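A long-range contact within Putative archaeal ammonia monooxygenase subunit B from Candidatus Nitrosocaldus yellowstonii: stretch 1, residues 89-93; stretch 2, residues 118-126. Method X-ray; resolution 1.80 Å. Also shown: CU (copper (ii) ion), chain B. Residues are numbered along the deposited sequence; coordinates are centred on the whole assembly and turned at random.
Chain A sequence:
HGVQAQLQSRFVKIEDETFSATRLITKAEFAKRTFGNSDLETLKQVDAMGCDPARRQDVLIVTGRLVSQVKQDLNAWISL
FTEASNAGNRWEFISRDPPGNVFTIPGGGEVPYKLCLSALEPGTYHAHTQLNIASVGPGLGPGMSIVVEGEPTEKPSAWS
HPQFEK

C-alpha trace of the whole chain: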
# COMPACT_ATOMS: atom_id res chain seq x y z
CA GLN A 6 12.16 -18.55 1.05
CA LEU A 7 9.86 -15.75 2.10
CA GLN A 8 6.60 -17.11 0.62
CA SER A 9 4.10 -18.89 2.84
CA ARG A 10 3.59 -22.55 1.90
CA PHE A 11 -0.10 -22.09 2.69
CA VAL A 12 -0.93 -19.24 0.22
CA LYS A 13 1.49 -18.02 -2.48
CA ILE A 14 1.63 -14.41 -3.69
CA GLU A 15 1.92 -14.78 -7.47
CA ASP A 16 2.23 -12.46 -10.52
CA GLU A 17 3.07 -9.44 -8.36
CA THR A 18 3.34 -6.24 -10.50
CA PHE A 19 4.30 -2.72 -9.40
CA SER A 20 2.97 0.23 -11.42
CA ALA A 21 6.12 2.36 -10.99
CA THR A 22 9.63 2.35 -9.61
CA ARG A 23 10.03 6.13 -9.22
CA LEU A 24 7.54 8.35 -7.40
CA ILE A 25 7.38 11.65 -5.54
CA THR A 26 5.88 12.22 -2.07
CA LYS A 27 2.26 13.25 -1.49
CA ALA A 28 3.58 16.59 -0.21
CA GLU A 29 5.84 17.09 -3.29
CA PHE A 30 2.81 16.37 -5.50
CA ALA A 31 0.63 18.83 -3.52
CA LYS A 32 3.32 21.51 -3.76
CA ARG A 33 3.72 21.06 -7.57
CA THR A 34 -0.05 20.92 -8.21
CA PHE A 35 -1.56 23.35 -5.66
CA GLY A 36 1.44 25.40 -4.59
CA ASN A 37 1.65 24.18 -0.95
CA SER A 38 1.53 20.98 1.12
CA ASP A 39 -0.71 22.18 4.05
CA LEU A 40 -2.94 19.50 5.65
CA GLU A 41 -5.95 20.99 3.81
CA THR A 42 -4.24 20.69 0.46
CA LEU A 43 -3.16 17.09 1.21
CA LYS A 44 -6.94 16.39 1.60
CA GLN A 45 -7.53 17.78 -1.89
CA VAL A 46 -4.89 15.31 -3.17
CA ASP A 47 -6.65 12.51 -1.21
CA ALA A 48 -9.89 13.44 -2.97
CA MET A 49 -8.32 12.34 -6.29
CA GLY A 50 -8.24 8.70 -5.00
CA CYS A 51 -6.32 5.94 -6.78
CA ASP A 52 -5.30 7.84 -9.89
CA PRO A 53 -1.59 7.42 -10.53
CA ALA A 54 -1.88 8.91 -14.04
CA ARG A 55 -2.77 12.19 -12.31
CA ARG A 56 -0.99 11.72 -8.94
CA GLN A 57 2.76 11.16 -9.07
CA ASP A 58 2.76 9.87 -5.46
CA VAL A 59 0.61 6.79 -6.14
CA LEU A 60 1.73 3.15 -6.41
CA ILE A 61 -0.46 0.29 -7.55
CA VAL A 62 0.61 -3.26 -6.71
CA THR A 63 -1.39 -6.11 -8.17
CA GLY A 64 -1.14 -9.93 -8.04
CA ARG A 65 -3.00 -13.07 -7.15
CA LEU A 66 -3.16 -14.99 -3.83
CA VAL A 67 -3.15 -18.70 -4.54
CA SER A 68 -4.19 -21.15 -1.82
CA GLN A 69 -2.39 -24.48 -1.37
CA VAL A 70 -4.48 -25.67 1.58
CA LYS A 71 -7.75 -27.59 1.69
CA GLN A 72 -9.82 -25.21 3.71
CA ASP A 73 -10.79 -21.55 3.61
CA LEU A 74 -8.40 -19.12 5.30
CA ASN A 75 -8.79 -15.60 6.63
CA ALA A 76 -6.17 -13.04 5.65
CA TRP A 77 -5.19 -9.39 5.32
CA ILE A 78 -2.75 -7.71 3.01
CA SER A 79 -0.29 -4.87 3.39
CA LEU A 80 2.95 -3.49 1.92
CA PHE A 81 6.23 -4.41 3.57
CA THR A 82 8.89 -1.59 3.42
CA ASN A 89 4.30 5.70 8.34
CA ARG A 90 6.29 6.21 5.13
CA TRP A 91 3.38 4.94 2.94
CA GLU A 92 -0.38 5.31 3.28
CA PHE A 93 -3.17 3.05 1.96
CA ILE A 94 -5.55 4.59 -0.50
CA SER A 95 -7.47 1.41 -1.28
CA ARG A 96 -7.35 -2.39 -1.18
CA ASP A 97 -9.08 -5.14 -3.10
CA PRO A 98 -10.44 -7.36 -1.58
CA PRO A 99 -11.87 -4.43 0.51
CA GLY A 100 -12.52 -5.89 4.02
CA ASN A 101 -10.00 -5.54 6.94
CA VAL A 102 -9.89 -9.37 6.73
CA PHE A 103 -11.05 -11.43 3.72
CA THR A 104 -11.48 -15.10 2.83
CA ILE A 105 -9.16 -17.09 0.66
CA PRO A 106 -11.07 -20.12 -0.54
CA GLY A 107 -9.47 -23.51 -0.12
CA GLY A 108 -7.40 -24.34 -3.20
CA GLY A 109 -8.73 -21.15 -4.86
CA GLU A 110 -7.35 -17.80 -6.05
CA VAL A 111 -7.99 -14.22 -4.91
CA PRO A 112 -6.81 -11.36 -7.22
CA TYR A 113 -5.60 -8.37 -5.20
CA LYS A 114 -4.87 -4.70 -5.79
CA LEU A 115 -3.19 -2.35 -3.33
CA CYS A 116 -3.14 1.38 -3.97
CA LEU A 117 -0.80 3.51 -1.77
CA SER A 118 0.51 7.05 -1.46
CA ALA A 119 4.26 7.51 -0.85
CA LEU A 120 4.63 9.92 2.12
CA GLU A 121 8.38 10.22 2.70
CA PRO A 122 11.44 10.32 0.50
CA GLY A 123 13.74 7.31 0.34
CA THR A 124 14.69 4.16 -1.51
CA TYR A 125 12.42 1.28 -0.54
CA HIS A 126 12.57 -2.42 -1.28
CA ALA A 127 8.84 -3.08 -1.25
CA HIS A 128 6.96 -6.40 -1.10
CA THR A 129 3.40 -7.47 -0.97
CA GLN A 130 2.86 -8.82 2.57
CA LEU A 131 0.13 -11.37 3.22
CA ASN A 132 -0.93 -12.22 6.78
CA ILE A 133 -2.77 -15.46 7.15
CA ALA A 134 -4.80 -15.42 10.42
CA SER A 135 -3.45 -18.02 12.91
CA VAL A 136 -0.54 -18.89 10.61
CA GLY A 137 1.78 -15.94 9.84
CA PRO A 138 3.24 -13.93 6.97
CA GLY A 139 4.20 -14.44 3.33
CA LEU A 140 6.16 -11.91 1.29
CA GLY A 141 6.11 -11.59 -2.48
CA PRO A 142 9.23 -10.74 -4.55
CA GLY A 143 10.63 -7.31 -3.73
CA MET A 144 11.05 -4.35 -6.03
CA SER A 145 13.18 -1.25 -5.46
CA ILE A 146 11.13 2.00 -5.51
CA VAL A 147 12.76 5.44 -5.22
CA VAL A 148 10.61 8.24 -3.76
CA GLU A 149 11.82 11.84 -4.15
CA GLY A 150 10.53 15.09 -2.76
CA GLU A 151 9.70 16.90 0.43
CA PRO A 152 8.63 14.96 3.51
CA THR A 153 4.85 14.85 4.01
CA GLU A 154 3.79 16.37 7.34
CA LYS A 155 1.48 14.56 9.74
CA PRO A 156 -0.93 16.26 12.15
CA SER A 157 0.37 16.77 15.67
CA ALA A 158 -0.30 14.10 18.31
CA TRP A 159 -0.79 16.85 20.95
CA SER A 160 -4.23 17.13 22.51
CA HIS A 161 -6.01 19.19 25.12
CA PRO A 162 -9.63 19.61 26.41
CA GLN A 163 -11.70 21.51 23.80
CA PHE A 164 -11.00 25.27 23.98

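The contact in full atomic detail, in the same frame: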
# COMPACT_ATOMS: atom_id res chain seq x y z
N ASN A 89 3.01 5.06 7.98
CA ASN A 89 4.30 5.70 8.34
C ASN A 89 5.05 6.42 7.19
O ASN A 89 5.12 7.66 7.12
CB ASN A 89 5.23 4.64 8.94
CG ASN A 89 6.44 5.27 9.61
OD1 ASN A 89 6.49 6.50 9.77
ND2 ASN A 89 7.41 4.45 10.00
N ARG A 90 5.65 5.64 6.31
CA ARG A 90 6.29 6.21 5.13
C ARG A 90 5.40 6.09 3.90
O ARG A 90 5.68 6.75 2.90
CB ARG A 90 7.68 5.62 4.90
CG ARG A 90 8.58 6.33 5.95
CD ARG A 90 9.84 5.65 6.38
NE ARG A 90 10.91 5.86 5.42
CZ ARG A 90 11.70 6.93 5.34
NH1 ARG A 90 11.55 7.95 6.19
NH2 ARG A 90 12.64 6.97 4.40
N TRP A 91 4.39 5.21 4.01
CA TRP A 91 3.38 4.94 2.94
C TRP A 91 2.02 4.97 3.56
O TRP A 91 1.90 4.72 4.77
CB TRP A 91 3.60 3.54 2.35
CG TRP A 91 4.88 3.45 1.57
CD1 TRP A 91 6.17 3.28 2.07
CD2 TRP A 91 5.05 3.63 0.14
NE1 TRP A 91 7.11 3.30 1.08
CE2 TRP A 91 6.50 3.50 -0.13
CE3 TRP A 91 4.18 3.87 -0.92
CZ2 TRP A 91 7.03 3.60 -1.40
CZ3 TRP A 91 4.72 3.94 -2.21
CH2 TRP A 91 6.11 3.81 -2.45
N GLU A 92 0.99 5.27 2.79
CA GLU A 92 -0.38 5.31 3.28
C GLU A 92 -1.26 4.51 2.33
O GLU A 92 -1.16 4.71 1.11
CB GLU A 92 -0.80 6.78 3.22
CG GLU A 92 -2.19 7.08 3.71
CD GLU A 92 -2.31 8.57 3.86
OE1 GLU A 92 -2.62 9.24 2.86
OE2 GLU A 92 -1.97 9.05 4.96
N PHE A 93 -2.17 3.67 2.84
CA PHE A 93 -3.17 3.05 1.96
C PHE A 93 -4.18 4.06 1.42
O PHE A 93 -4.62 4.99 2.11
CB PHE A 93 -3.87 1.80 2.55
CG PHE A 93 -3.11 0.52 2.28
CD1 PHE A 93 -3.29 -0.16 1.06
CD2 PHE A 93 -2.14 0.06 3.18
CE1 PHE A 93 -2.57 -1.31 0.78
CE2 PHE A 93 -1.42 -1.10 2.90
CZ PHE A 93 -1.63 -1.78 1.70
N SER A 118 -0.16 5.77 -1.28
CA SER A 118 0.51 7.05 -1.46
C SER A 118 1.88 7.00 -0.77
O SER A 118 1.99 6.58 0.40
CB SER A 118 -0.33 8.14 -0.77
OG SER A 118 0.42 9.33 -0.84
N ALA A 119 2.94 7.35 -1.50
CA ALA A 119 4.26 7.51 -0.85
C ALA A 119 4.26 8.80 -0.04
O ALA A 119 3.99 9.90 -0.59
CB ALA A 119 5.34 7.61 -1.92
N LEU A 120 4.61 8.70 1.24
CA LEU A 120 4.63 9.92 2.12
C LEU A 120 6.01 10.54 2.32
O LEU A 120 6.15 11.79 2.47
CB LEU A 120 4.01 9.58 3.48
CG LEU A 120 2.60 9.04 3.51
CD1 LEU A 120 2.17 8.74 4.96
CD2 LEU A 120 1.63 10.04 2.88
N GLU A 121 7.06 9.71 2.31
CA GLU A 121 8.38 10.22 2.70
C GLU A 121 9.43 9.77 1.74
O GLU A 121 9.34 8.62 1.18
CB GLU A 121 8.71 9.76 4.16
CG GLU A 121 7.55 9.94 5.14
CD GLU A 121 7.20 11.41 5.40
OE1 GLU A 121 8.03 12.28 5.09
OE2 GLU A 121 6.09 11.68 5.91
N PRO A 122 10.42 10.63 1.48
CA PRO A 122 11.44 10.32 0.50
C PRO A 122 12.33 9.15 0.98
O PRO A 122 12.48 8.94 2.20
CB PRO A 122 12.23 11.64 0.38
CG PRO A 122 12.16 12.19 1.73
CD PRO A 122 10.71 11.94 2.13
N GLY A 123 12.85 8.40 0.02
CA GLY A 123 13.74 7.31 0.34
C GLY A 123 13.75 6.28 -0.77
O GLY A 123 13.03 6.39 -1.76
N THR A 124 14.58 5.27 -0.56
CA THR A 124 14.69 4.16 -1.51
C THR A 124 14.19 2.96 -0.76
O THR A 124 14.68 2.65 0.33
CB THR A 124 16.14 3.96 -1.99
OG1 THR A 124 16.46 5.00 -2.92
CG2 THR A 124 16.27 2.60 -2.71
N TYR A 125 13.15 2.32 -1.29
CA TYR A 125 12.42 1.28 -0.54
C TYR A 125 12.49 -0.03 -1.31
O TYR A 125 12.35 -0.04 -2.52
CB TYR A 125 10.92 1.65 -0.36
CG TYR A 125 10.69 2.95 0.39
CD1 TYR A 125 10.61 2.95 1.79
CD2 TYR A 125 10.56 4.17 -0.30
CE1 TYR A 125 10.42 4.13 2.50
CE2 TYR A 125 10.39 5.35 0.41
CZ TYR A 125 10.31 5.33 1.79
OH TYR A 125 10.14 6.48 2.52
N HIS A 126 12.71 -1.14 -0.61
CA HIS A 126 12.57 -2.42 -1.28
C HIS A 126 11.23 -2.93 -0.80
O HIS A 126 11.04 -3.27 0.36
CB HIS A 126 13.71 -3.37 -0.89
CG HIS A 126 13.93 -4.47 -1.91
ND1 HIS A 126 13.65 -5.80 -1.66
CD2 HIS A 126 14.37 -4.41 -3.25
CE1 HIS A 126 13.93 -6.52 -2.78
NE2 HIS A 126 14.34 -5.67 -3.75
CU CU B . 13.07 -6.45 0.02
O HOH W 1 13.70 -6.48 2.00

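What holds the two backbones together? They run antiparallel, and Glu-92 and Ser-118 form a hydrogen-bonded pair joined in both directions: Ser-118 N donates to Glu-92 O at 2.8 Å, and Glu-92 N donates to Ser-118 O at 2.9 Å. One step along, Trp-91 faces Ala-119 as a non-hydrogen-bonded pair, where the strands draw closer, with 4.7 Å between Trp-91 CA and Ala-119 CA. Trp-91 CA also lies 3.3 Å from Ser-118 O, a CA-H...O contact beside the conventional bonds. Beyond this pair, Leu-120 N donates to Arg-90 O at 2.8 Å. The same carbonyl receives a second, weak bond from Glu-121 N, with Glu-121 N 3.3 Å from Arg-90 O, so it serves two successive amides just where stretch 2 leaves its strand.

How does the Arg-90 side chain meet the other stretch? It reaches along stretch 2 toward two oxygens, yet the close approaches are not hydrogen bonds. Arg-90 NE is 3.1 Å from Tyr-125 OH, and Arg-90 NH2 is 3.0 Å from Pro-122 O, but the angles are poor in both cases. The Tyr-125 hydroxyl lies over one face of the guanidinium, off the plane in which its N-H bonds point. Within its own stretch, Tyr-125 OH donates to Glu-121 O at 2.6 Å. Nearby, Gly-123 leaves room that a CB would not: an ideally placed one would clash with Arg-90 NH2, and the backbone angles by themselves call for glycine.

What does the Trp-91 indole pack against? Two of its neighbours meet it differently. Ala-119 lies over a ring face, its CB 4.0 Å from the centroid of the six-membered ring in a CH-pi contact, and Trp-91 CZ3 comes within 3.7 Å of Ala-119 CB. Tyr-125 meets the indole edge with its own ring face: the planes stand at 77°, and Trp-91 NE1 is 3.6 Å from Tyr-125 CD1. This edge-to-face pair brings the strand of Trp-91 against the second strand segment of stretch 2, beyond the residues that separate it from the first.

What covers the other face of the sheet? Glu-92 and Ser-118 both direct their side chains there, with Glu-92 CB 4.2 Å from Ser-118 CB, while Glu-92 OE1 and Ser-118 OG are hydrogen-bonded elsewhere in the structure. Leu-120 extends the apolar part of this packing, its CD1 lying 4.0 Å from Glu-92 CB.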